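Long-range contacts in proximal thread matrix protein 1 (Mytilus galloprovincialis, PDB 4CN9), which binds collagen as a matrix protein of the mussel byssus, probably through its two von Willebrand factor type A domains, and also holds zinc: residues 49-54 with 87-92; 240-245 with 443-448. All coordinates share one frame; numbering follows the deposited sequence.

Interaction 1: residues 49-54 with 87-92. With ZN (zinc ion), chain D.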
loop_
_atom_site.group_PDB
_atom_site.type_symbol
_atom_site.label_atom_id
_atom_site.label_comp_id
_atom_site.label_asym_id
_atom_site.label_seq_id
_atom_site.Cartn_x
_atom_site.Cartn_y
_atom_site.Cartn_z
ATOM N N GLU A 49 -16.415 8.685 -11.179
ATOM C CA GLU A 49 -15.481 9.726 -11.535
ATOM C C GLU A 49 -14.631 10.093 -10.330
ATOM O O GLU A 49 -14.963 9.784 -9.180
ATOM C CB GLU A 49 -16.224 10.973 -12.011
ATOM C CG GLU A 49 -17.005 11.688 -10.921
ATOM C CD GLU A 49 -17.917 12.782 -11.459
ATOM O OE1 GLU A 49 -18.433 12.633 -12.585
ATOM O OE2 GLU A 49 -18.120 13.789 -10.747
ATOM N N CYS A 50 -13.530 10.760 -10.630
ATOM C CA CYS A 50 -12.625 11.274 -9.637
ATOM C C CYS A 50 -12.382 12.721 -10.007
ATOM O O CYS A 50 -12.058 13.019 -11.157
ATOM C CB CYS A 50 -11.319 10.489 -9.679
ATOM S SG CYS A 50 -10.117 11.034 -8.468
ATOM N N ASP A 51 -12.551 13.619 -9.046
ATOM C CA ASP A 51 -12.423 15.055 -9.300
ATOM C C ASP A 51 -11.024 15.563 -8.911
ATOM O O ASP A 51 -10.717 16.746 -9.048
ATOM C CB ASP A 51 -13.497 15.846 -8.528
ATOM C CG ASP A 51 -14.927 15.425 -8.876
ATOM O OD1 ASP A 51 -15.178 14.824 -9.942
ATOM O OD2 ASP A 51 -15.831 15.688 -8.062
ATOM N N VAL A 52 -10.179 14.653 -8.440
ATOM C CA VAL A 52 -8.852 15.004 -7.940
ATOM C C VAL A 52 -7.942 15.475 -9.063
ATOM O O VAL A 52 -7.980 14.921 -10.154
ATOM C CB VAL A 52 -8.205 13.796 -7.224
ATOM C CG1 VAL A 52 -6.793 14.132 -6.739
ATOM C CG2 VAL A 52 -9.071 13.365 -6.038
ATOM N N GLN A 53 -7.133 16.499 -8.799
ATOM C CA GLN A 53 -6.166 16.983 -9.784
ATOM C C GLN A 53 -4.922 16.110 -9.769
ATOM O O GLN A 53 -4.263 15.968 -8.744
ATOM C CB GLN A 53 -5.787 18.438 -9.515
ATOM C CG GLN A 53 -6.909 19.408 -9.840
ATOM C CD GLN A 53 -6.575 20.836 -9.469
ATOM O OE1 GLN A 53 -5.404 21.215 -9.385
ATOM N NE2 GLN A 53 -7.609 21.642 -9.242
ATOM N N ALA A 54 -4.598 15.530 -10.916
ATOM C CA ALA A 54 -3.595 14.475 -10.966
ATOM C C ALA A 54 -2.825 14.481 -12.281
ATOM O O ALA A 54 -3.336 14.928 -13.316
ATOM C CB ALA A 54 -4.268 13.112 -10.777
ATOM N N SER A 87 -12.913 9.057 -16.839
ATOM C CA SER A 87 -13.286 8.982 -15.423
ATOM C C SER A 87 -12.724 10.140 -14.584
ATOM O O SER A 87 -13.125 10.340 -13.421
ATOM C CB SER A 87 -12.800 7.652 -14.842
ATOM O OG SER A 87 -13.299 6.559 -15.606
ATOM N N PHE A 88 -11.805 10.907 -15.164
ATOM C CA PHE A 88 -11.179 12.014 -14.444
ATOM C C PHE A 88 -11.717 13.333 -14.949
ATOM O O PHE A 88 -11.369 13.781 -16.033
ATOM C CB PHE A 88 -9.650 11.946 -14.563
ATOM C CG PHE A 88 -9.055 10.810 -13.784
ATOM C CD1 PHE A 88 -8.759 10.960 -12.442
ATOM C CD2 PHE A 88 -8.831 9.589 -14.385
ATOM C CE1 PHE A 88 -8.233 9.921 -11.722
ATOM C CE2 PHE A 88 -8.299 8.545 -13.669
ATOM C CZ PHE A 88 -8.016 8.710 -12.327
ATOM N N THR A 89 -12.571 13.945 -14.141
ATOM C CA THR A 89 -13.348 15.101 -14.573
ATOM C C THR A 89 -12.482 16.309 -14.932
ATOM O O THR A 89 -12.847 17.072 -15.819
ATOM C CB THR A 89 -14.387 15.498 -13.500
ATOM O OG1 THR A 89 -13.719 15.931 -12.312
ATOM C CG2 THR A 89 -15.284 14.320 -13.172
ATOM N N THR A 90 -11.330 16.467 -14.278
ATOM C CA THR A 90 -10.470 17.641 -14.513
ATOM C C THR A 90 -9.467 17.482 -15.672
ATOM O O THR A 90 -8.686 18.397 -15.967
ATOM C CB THR A 90 -9.704 18.063 -13.228
ATOM O OG1 THR A 90 -8.778 17.042 -12.844
ATOM C CG2 THR A 90 -10.678 18.314 -12.075
ATOM N N VAL A 91 -9.480 16.331 -16.330
ATOM C CA VAL A 91 -8.692 16.154 -17.554
ATOM C C VAL A 91 -9.333 16.998 -18.651
ATOM O O VAL A 91 -10.526 16.865 -18.918
ATOM C CB VAL A 91 -8.647 14.666 -18.001
ATOM C CG1 VAL A 91 -7.872 14.505 -19.313
ATOM C CG2 VAL A 91 -8.025 13.812 -16.932
ATOM N N GLY A 92 -8.553 17.881 -19.271
ATOM C CA GLY A 92 -9.072 18.782 -20.288
ATOM C C GLY A 92 -9.522 20.111 -19.707
ATOM O O GLY A 92 -10.011 20.993 -20.416
HETATM ZN ZN ZN D . -17.216 14.676 -9.241
HETATM O O HOH W 1 -10.075 14.477 -11.988
HETATM O O HOH W 2 -18.623 16.077 -8.574
HETATM O O HOH W 3 -17.583 16.417 -10.322
#
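Three groups converge on Cys-50 O: Thr-89 N donates to it at 3.2 Å, tilted 25° from the carbonyl plane, water 1 donates to it at 2.6 Å, and Phe-88 CA adds a longer CA-H...O contact. The same water gives its other proton to Val-52 O and accepts from Thr-90 N, linking Thr-90 to Cys-50 and Val-52 across the two segments. Toward the same segment, 87-92, Cys-50 N donates to Ser-87 O at 2.9 Å, and the two backbone bonds make a single beta bridge between Cys-50 and Phe-88.

Beyond the bridge lies zinc. Asp-51 grips the metal with both carboxylate oxygens, OD1 at 2.2 Å from the ion, and Glu-49 OE2 binds it at 2.0 Å; His-446 and two waters fill the other positions. Asp-51 OD1 has a second partner, since Thr-89 OG1 donates to it at 3.0 Å from above the carboxylate plane, 38° out of it. With chi1 at 65°, Thr-89 OG1 sits between its backbone N and carbonyl carbon, while CG2, anti to the carbonyl carbon, rests 3.5 Å from Glu-49 CD. An alanine in place of Thr-89 would probably leave Asp-51 OD1 without this donor and open a gap beside the Glu-49 carboxylate.

Away from the metal, Phe-88 CE1 lies 3.7 Å from Cys-50 CB, and the Cys-50 sulfur, disulfide-bonded to Cys-242, stands obliquely to the ring. Thr-90 turns its methyl to Asp-51 O, its hydroxyl hydrogen-bonded to Ser-99.

Thr-89 is thus a second-shell residue: its hydroxyl probably helps to steady a carboxylate that zinc already holds at both oxygens, and the nearby metal would be expected to weaken OD1 as an acceptor.

Interaction 2: residues 240-245 with 443-448. With ZN (zinc ion), chain D.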
loop_
_atom_site.group_PDB
_atom_site.type_symbol
_atom_site.label_atom_id
_atom_site.label_comp_id
_atom_site.label_asym_id
_atom_site.label_seq_id
_atom_site.Cartn_x
_atom_site.Cartn_y
_atom_site.Cartn_z
ATOM N N LEU A 240 -9.282 3.402 -6.227
ATOM C CA LEU A 240 -7.903 3.439 -5.723
ATOM C C LEU A 240 -7.155 4.683 -6.192
ATOM O O LEU A 240 -6.361 5.257 -5.438
ATOM C CB LEU A 240 -7.142 2.185 -6.155
ATOM C CG LEU A 240 -7.629 0.844 -5.611
ATOM C CD1 LEU A 240 -7.125 -0.307 -6.476
ATOM C CD2 LEU A 240 -7.165 0.666 -4.171
ATOM N N ALA A 241 -7.393 5.103 -7.434
ATOM C CA ALA A 241 -6.729 6.294 -7.967
ATOM C C ALA A 241 -7.188 7.525 -7.217
ATOM O O ALA A 241 -6.436 8.490 -7.077
ATOM C CB ALA A 241 -7.021 6.460 -9.446
ATOM N N CYS A 242 -8.429 7.489 -6.734
ATOM C CA CYS A 242 -9.006 8.641 -6.064
ATOM C C CYS A 242 -8.835 8.557 -4.546
ATOM O O CYS A 242 -9.395 9.367 -3.815
ATOM C CB CYS A 242 -10.498 8.754 -6.401
ATOM S SG CYS A 242 -11.046 10.434 -6.728
ATOM N N GLU A 243 -8.091 7.556 -4.082
ATOM C CA GLU A 243 -7.769 7.437 -2.669
ATOM C C GLU A 243 -6.643 8.414 -2.348
ATOM O O GLU A 243 -5.555 8.314 -2.896
ATOM C CB GLU A 243 -7.341 6.005 -2.352
ATOM C CG GLU A 243 -7.160 5.696 -0.875
ATOM C CD GLU A 243 -8.478 5.488 -0.140
ATOM O OE1 GLU A 243 -9.544 5.485 -0.790
ATOM O OE2 GLU A 243 -8.447 5.320 1.094
ATOM N N VAL A 244 -6.901 9.388 -1.486
ATOM C CA VAL A 244 -5.851 10.333 -1.133
ATOM C C VAL A 244 -5.300 9.999 0.242
ATOM O O VAL A 244 -6.022 9.999 1.233
ATOM C CB VAL A 244 -6.333 11.787 -1.182
ATOM C CG1 VAL A 244 -5.198 12.727 -0.797
ATOM C CG2 VAL A 244 -6.851 12.120 -2.578
ATOM N N CYS A 245 -4.010 9.696 0.284
ATOM C CA CYS A 245 -3.354 9.287 1.519
ATOM C C CYS A 245 -2.319 10.341 1.883
ATOM O O CYS A 245 -1.457 10.637 1.071
ATOM C CB CYS A 245 -2.681 7.920 1.323
ATOM S SG CYS A 245 -3.808 6.471 1.292
ATOM N N PRO A 443 -11.066 8.105 0.751
ATOM C CA PRO A 443 -11.615 7.815 -0.583
ATOM C C PRO A 443 -12.409 8.996 -1.138
ATOM O O PRO A 443 -13.256 9.527 -0.434
ATOM C CB PRO A 443 -12.538 6.619 -0.328
ATOM C CG PRO A 443 -12.962 6.768 1.079
ATOM C CD PRO A 443 -11.800 7.392 1.811
ATOM N N ARG A 444 -12.145 9.393 -2.382
ATOM C CA ARG A 444 -12.771 10.587 -2.946
ATOM C C ARG A 444 -13.567 10.322 -4.229
ATOM O O ARG A 444 -14.145 11.248 -4.804
ATOM C CB ARG A 444 -11.714 11.659 -3.197
ATOM C CG ARG A 444 -11.179 12.315 -1.920
ATOM C CD ARG A 444 -10.558 13.699 -2.166
ATOM N NE ARG A 444 -11.341 14.541 -3.078
ATOM C CZ ARG A 444 -11.203 15.860 -3.202
ATOM N NH1 ARG A 444 -10.323 16.526 -2.462
ATOM N NH2 ARG A 444 -11.961 16.520 -4.069
ATOM N N ALA A 445 -13.606 9.074 -4.679
ATOM C CA ALA A 445 -14.394 8.744 -5.864
ATOM C C ALA A 445 -15.894 8.726 -5.527
ATOM O O ALA A 445 -16.281 8.505 -4.374
ATOM C CB ALA A 445 -13.966 7.419 -6.438
ATOM N N HIS A 446 -16.721 8.972 -6.538
ATOM C CA HIS A 446 -18.168 8.991 -6.378
ATOM C C HIS A 446 -18.835 8.699 -7.721
ATOM O O HIS A 446 -18.190 8.766 -8.770
ATOM C CB HIS A 446 -18.627 10.352 -5.848
ATOM C CG HIS A 446 -18.122 11.510 -6.649
ATOM N ND1 HIS A 446 -16.937 12.149 -6.357
ATOM C CD2 HIS A 446 -18.626 12.131 -7.741
ATOM C CE1 HIS A 446 -16.738 13.126 -7.226
ATOM N NE2 HIS A 446 -17.749 13.138 -8.076
ATOM N N LYS A 447 -20.126 8.373 -7.692
ATOM C CA LYS A 447 -20.850 8.052 -8.921
ATOM C C LYS A 447 -20.901 9.237 -9.886
ATOM O O LYS A 447 -21.050 10.386 -9.470
ATOM C CB LYS A 447 -22.263 7.576 -8.592
ATOM C CG LYS A 447 -22.287 6.232 -7.888
ATOM C CD LYS A 447 -23.701 5.770 -7.582
ATOM C CE LYS A 447 -23.690 4.404 -6.915
ATOM N NZ LYS A 447 -25.065 3.919 -6.628
ATOM N N LYS A 448 -20.760 8.951 -11.178
ATOM C CA LYS A 448 -20.906 9.976 -12.210
ATOM C C LYS A 448 -22.287 10.616 -12.152
ATOM O O LYS A 448 -23.276 9.932 -11.882
ATOM C CB LYS A 448 -20.684 9.374 -13.596
ATOM C CG LYS A 448 -19.237 9.381 -14.019
ATOM C CD LYS A 448 -19.049 9.017 -15.470
ATOM C CE LYS A 448 -17.574 9.013 -15.808
ATOM N NZ LYS A 448 -17.309 8.579 -17.189
HETATM ZN ZN ZN D . -17.216 14.676 -9.241
HETATM O O HOH W 2 -18.623 16.077 -8.574
HETATM O O HOH W 3 -17.583 16.417 -10.322
#
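A small antiparallel sheet of three strands, 48-49, 439-447 and 243-247, holds this contact, and Glu-243 with Pro-443 forms a non-hydrogen-bonded pair in it, their CA atoms 4.4 Å apart. The two side chains lie side by side and point the same way. Glu-243 CG is anti to the backbone N (chi1 -172°), and a bend at chi2 (77°) swings CD back toward the proline. Glu-243 OE1 lies 3.2 Å from Pro-443 CB. Proline has no N-H to offer the carboxylate, and the approach is one of van der Waals contact.

Next along, Arg-444 N gives a weak, bent hydrogen bond to Cys-242 O, 3.1 Å long. Cys-242 is the first residue to leave helical geometry after helix 234-241; from it the chain enters strand 243-247, which leads on to the second of the two von Willebrand factor type A sheets. The Cys-242 side chain points to 443-448: CB packs on Ala-445 CB at 3.7 Å, and Cys-242 SG, joined to Cys-50 in a disulfide, comes to 3.5 Å from Ala-445 N. Val-244 CG2 touches Arg-444 CD loosely at 4.1 Å, beyond which the arginine bends away at chi3.

Further on, the imidazole of His-446 is tethered at both nitrogens. ND1 of His-446 donates a weak hydrogen bond to Arg-444 O at 3.3 Å, and NE2 of His-446 binds zinc at 2.0 Å, beside Glu-49 and Asp-51.

Overall arrangement
From the N terminus, strand 48-49 leads into 49-54, and interaction 1 closes a loop of 32 residues, mostly helix, by bringing back 87-92 after helix 73-85. The chain then completes the first six-stranded sheet and reaches 240-245, where interaction 2 opens a loop of 197 residues that contains the whole second sheet and closes at the C-terminal strand. The two loops follow in series, neither nesting nor crossing, yet their centres lie 10 Å apart. The Cys-50 to Cys-242 disulfide and the shared zinc join them, tying the two ends of the modelled chain and the start of the interdomain connection to one flank of the first domain.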